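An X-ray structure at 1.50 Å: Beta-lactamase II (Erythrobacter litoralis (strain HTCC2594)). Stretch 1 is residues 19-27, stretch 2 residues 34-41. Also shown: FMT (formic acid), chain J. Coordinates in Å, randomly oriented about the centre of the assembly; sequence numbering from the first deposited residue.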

# COMPACT_ATOMS: atom_id res chain seq x y z
N ILE A 19 -26.90 -7.08 -10.37
CA ILE A 19 -26.13 -6.22 -11.25
C ILE A 19 -26.79 -6.17 -12.62
O ILE A 19 -27.15 -7.21 -13.18
CB ILE A 19 -24.68 -6.70 -11.37
CG1 ILE A 19 -23.97 -6.65 -10.01
CG2 ILE A 19 -23.96 -5.94 -12.43
CD1 ILE A 19 -23.70 -5.28 -9.52
N ILE A 20 -26.93 -4.96 -13.14
CA ILE A 20 -27.37 -4.72 -14.51
C ILE A 20 -26.14 -4.33 -15.31
O ILE A 20 -25.37 -3.46 -14.88
CB ILE A 20 -28.42 -3.60 -14.56
CG1 ILE A 20 -29.64 -4.02 -13.74
CG2 ILE A 20 -28.80 -3.29 -15.99
CD1 ILE A 20 -30.62 -2.93 -13.55
N ARG A 21 -25.96 -4.95 -16.46
CA ARG A 21 -24.76 -4.77 -17.27
C ARG A 21 -25.10 -3.91 -18.48
O ARG A 21 -26.12 -4.14 -19.14
CB ARG A 21 -24.20 -6.14 -17.69
CG ARG A 21 -22.80 -6.12 -18.25
CD ARG A 21 -21.78 -5.78 -17.18
NE ARG A 21 -21.78 -6.71 -16.05
CZ ARG A 21 -21.08 -7.84 -16.00
NH1 ARG A 21 -20.34 -8.21 -17.04
NH2 ARG A 21 -21.13 -8.62 -14.92
N PHE A 22 -24.26 -2.92 -18.77
CA PHE A 22 -24.39 -2.09 -19.96
C PHE A 22 -22.99 -1.89 -20.50
O PHE A 22 -22.19 -1.19 -19.89
CB PHE A 22 -25.04 -0.75 -19.62
CG PHE A 22 -25.32 0.12 -20.82
CD1 PHE A 22 -26.31 -0.21 -21.71
CD2 PHE A 22 -24.61 1.28 -21.03
CE1 PHE A 22 -26.58 0.60 -22.81
CE2 PHE A 22 -24.87 2.10 -22.12
CZ PHE A 22 -25.86 1.75 -23.02
N GLY A 23 -22.68 -2.53 -21.63
CA GLY A 23 -21.30 -2.57 -22.09
C GLY A 23 -20.39 -3.15 -21.01
O GLY A 23 -20.66 -4.23 -20.45
N GLU A 24 -19.32 -2.43 -20.70
CA GLU A 24 -18.38 -2.83 -19.65
C GLU A 24 -18.78 -2.35 -18.26
O GLU A 24 -18.02 -2.55 -17.31
CB GLU A 24 -16.97 -2.30 -19.96
CG GLU A 24 -16.34 -2.80 -21.25
CD GLU A 24 -15.18 -1.89 -21.69
OE1 GLU A 24 -15.26 -1.32 -22.80
OE2 GLU A 24 -14.21 -1.74 -20.92
N VAL A 25 -19.92 -1.68 -18.12
CA VAL A 25 -20.30 -1.08 -16.85
C VAL A 25 -21.30 -1.98 -16.14
O VAL A 25 -22.24 -2.50 -16.75
CB VAL A 25 -20.91 0.32 -17.04
CG1 VAL A 25 -21.15 1.00 -15.67
CG2 VAL A 25 -20.02 1.16 -17.93
N SER A 26 -21.09 -2.16 -14.84
CA SER A 26 -22.04 -2.85 -13.99
C SER A 26 -22.79 -1.81 -13.16
O SER A 26 -22.16 -1.02 -12.45
CB SER A 26 -21.32 -3.83 -13.07
OG SER A 26 -20.74 -4.90 -13.81
N PHE A 27 -24.11 -1.81 -13.23
CA PHE A 27 -24.92 -0.87 -12.47
C PHE A 27 -25.66 -1.58 -11.35
O PHE A 27 -26.23 -2.66 -11.57
CB PHE A 27 -25.94 -0.15 -13.36
CG PHE A 27 -25.33 0.88 -14.26
CD1 PHE A 27 -24.96 2.13 -13.77
CD2 PHE A 27 -25.15 0.61 -15.62
CE1 PHE A 27 -24.40 3.09 -14.61
CE2 PHE A 27 -24.61 1.56 -16.46
CZ PHE A 27 -24.24 2.80 -15.96
N VAL A 34 -30.69 6.20 -7.08
CA VAL A 34 -29.26 6.24 -6.79
C VAL A 34 -28.63 4.99 -7.37
O VAL A 34 -28.82 3.88 -6.84
CB VAL A 34 -28.96 6.36 -5.29
CG1 VAL A 34 -27.45 6.46 -5.08
CG2 VAL A 34 -29.68 7.56 -4.70
N TRP A 35 -27.87 5.16 -8.43
CA TRP A 35 -27.16 4.07 -9.08
C TRP A 35 -25.69 4.10 -8.68
O TRP A 35 -25.08 5.17 -8.61
CB TRP A 35 -27.28 4.16 -10.59
CG TRP A 35 -28.67 3.89 -11.04
CD1 TRP A 35 -29.64 4.81 -11.32
CD2 TRP A 35 -29.28 2.60 -11.22
NE1 TRP A 35 -30.80 4.18 -11.68
CE2 TRP A 35 -30.60 2.82 -11.63
CE3 TRP A 35 -28.81 1.29 -11.10
CZ2 TRP A 35 -31.48 1.77 -11.92
CZ3 TRP A 35 -29.69 0.24 -11.38
CH2 TRP A 35 -31.01 0.49 -11.78
N MSE A 36 -25.13 2.93 -8.45
CA MSE A 36 -23.68 2.80 -8.39
C MSE A 36 -23.18 2.24 -9.70
O MSE A 36 -23.74 1.28 -10.23
CB MSE A 36 -23.24 1.95 -7.21
CG MSE A 36 -21.73 2.00 -7.02
SE MSE A 36 -21.21 0.90 -5.48
CE MSE A 36 -21.37 2.37 -4.31
N HIS A 37 -22.19 2.91 -10.30
CA HIS A 37 -21.53 2.36 -11.47
C HIS A 37 -20.22 1.72 -11.05
O HIS A 37 -19.47 2.28 -10.25
CB HIS A 37 -21.31 3.40 -12.59
CG HIS A 37 -20.46 4.60 -12.23
ND1 HIS A 37 -19.07 4.57 -12.28
CD2 HIS A 37 -20.80 5.88 -11.93
CE1 HIS A 37 -18.60 5.77 -11.96
NE2 HIS A 37 -19.63 6.58 -11.76
N THR A 38 -19.95 0.54 -11.60
CA THR A 38 -18.72 -0.18 -11.33
C THR A 38 -18.07 -0.59 -12.64
O THR A 38 -18.75 -1.14 -13.53
CB THR A 38 -18.97 -1.43 -10.47
OG1 THR A 38 -19.58 -1.02 -9.24
CG2 THR A 38 -17.66 -2.17 -10.15
N THR A 39 -16.78 -0.33 -12.76
CA THR A 39 -15.99 -0.79 -13.89
C THR A 39 -14.71 -1.42 -13.38
O THR A 39 -14.30 -1.24 -12.23
CB THR A 39 -15.67 0.36 -14.85
OG1 THR A 39 -15.11 1.46 -14.13
CG2 THR A 39 -16.92 0.79 -15.63
N TYR A 40 -14.05 -2.17 -14.26
CA TYR A 40 -12.91 -2.97 -13.84
C TYR A 40 -11.70 -2.68 -14.70
O TYR A 40 -11.80 -2.37 -15.90
CB TYR A 40 -13.22 -4.49 -13.89
CG TYR A 40 -14.33 -4.87 -12.96
CD1 TYR A 40 -15.66 -4.80 -13.36
CD2 TYR A 40 -14.06 -5.25 -11.65
CE1 TYR A 40 -16.69 -5.13 -12.50
CE2 TYR A 40 -15.08 -5.59 -10.77
CZ TYR A 40 -16.39 -5.52 -11.20
OH TYR A 40 -17.42 -5.85 -10.35
N LEU A 41 -10.55 -2.79 -14.07
CA LEU A 41 -9.29 -2.63 -14.77
C LEU A 41 -8.40 -3.81 -14.40
O LEU A 41 -8.30 -4.16 -13.22
CB LEU A 41 -8.64 -1.31 -14.38
CG LEU A 41 -7.30 -1.08 -15.05
CD1 LEU A 41 -7.59 -0.59 -16.46
CD2 LEU A 41 -6.56 -0.02 -14.28
C FMT J . -17.81 -3.14 -5.81
O1 FMT J . -16.69 -2.65 -5.70
O2 FMT J . -18.63 -2.82 -6.66
O HOH W 1 -15.40 -2.94 -16.67
O HOH W 2 -22.38 -1.53 -9.48

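Strand 25-27 lies antiparallel to strand 34-41, their N-to-C directions 151° apart and their axes 4.7 Å apart at closest approach. The backbone tie is one hydrogen-bonded pair, S26 with T38: S26 N donates to T38 O (2.9 Å, nearly straight at 175°) and T38 N donates to S26 O (2.8 Å, more bent at 148°). F27 and H37 form the next, non-hydrogen-bonded pair, where the backbones meet through a CA-H...O contact from F27 CA to M36 O (3.3 Å). Stretch 1 itself folds back through a type II' turn from F22 to V25; G23, at phi 56° and psi -128°, occupies a region that favours glycine. The turn is closed by F22 N to V25 O and V25 N to F22 O, both 2.9 Å, and so I20 is brought beside F27.

Side chains alternate between the sheet's two faces. On the face of F27 and H37, F27 (chi1 -74°, m) raises its ring from the sheet on this face, with CE1 3.7 Å from H37 CB. H37 takes the p rotamer at 60°; its CB stays in the contact while the imidazole leads away, and NE2 is hydrogen-bonded elsewhere in the structure. V25 (t) places CG1 3.9 Å from H37 CB and 4.2 Å from T39 CG2, while CG2 lies 3.9 Å from that same T39 CG2; CG1 therefore spans both residues. T39, in p, offers that methyl to V25 while OG1 is satisfied elsewhere. W35 points toward stretch 1 with chi1 -69° (m) and chi2 96°. In this pose the indole reaches both F27 and I20: CE3 lies 3.9 Å from F27 CB, and CH2 lies 3.9 Å from I20 CD1. The extended m,t conformation of I20 carries CD1 out to the six-membered ring.

On the face of S26 and T38, both side chains are m, with S26 CB and T38 CB 4.2 Å apart. The Y40 side chain starts sideways, but chi1 -62° (m) brings its ring nearer, until CE1 is 4.3 Å from S26 OG, which sits at the ring edge. M36, a selenomethionine, is t,t,m and its end leads away; the 3.3 Å approach of M36 O to F27 CA belongs to its backbone.

Water extends the pairing. Water 1 donates to E24 O (2.7 Å) and accepts from Y40 N (2.9 Å), bridging the turn residue E24 to strand 34-41, beyond the direct hydrogen bonds. Water 2 donates to S26 O (3.0 Å) and is hydrogen-bonded to T38 OG1 (2.9 Å), linking backbone to side chain.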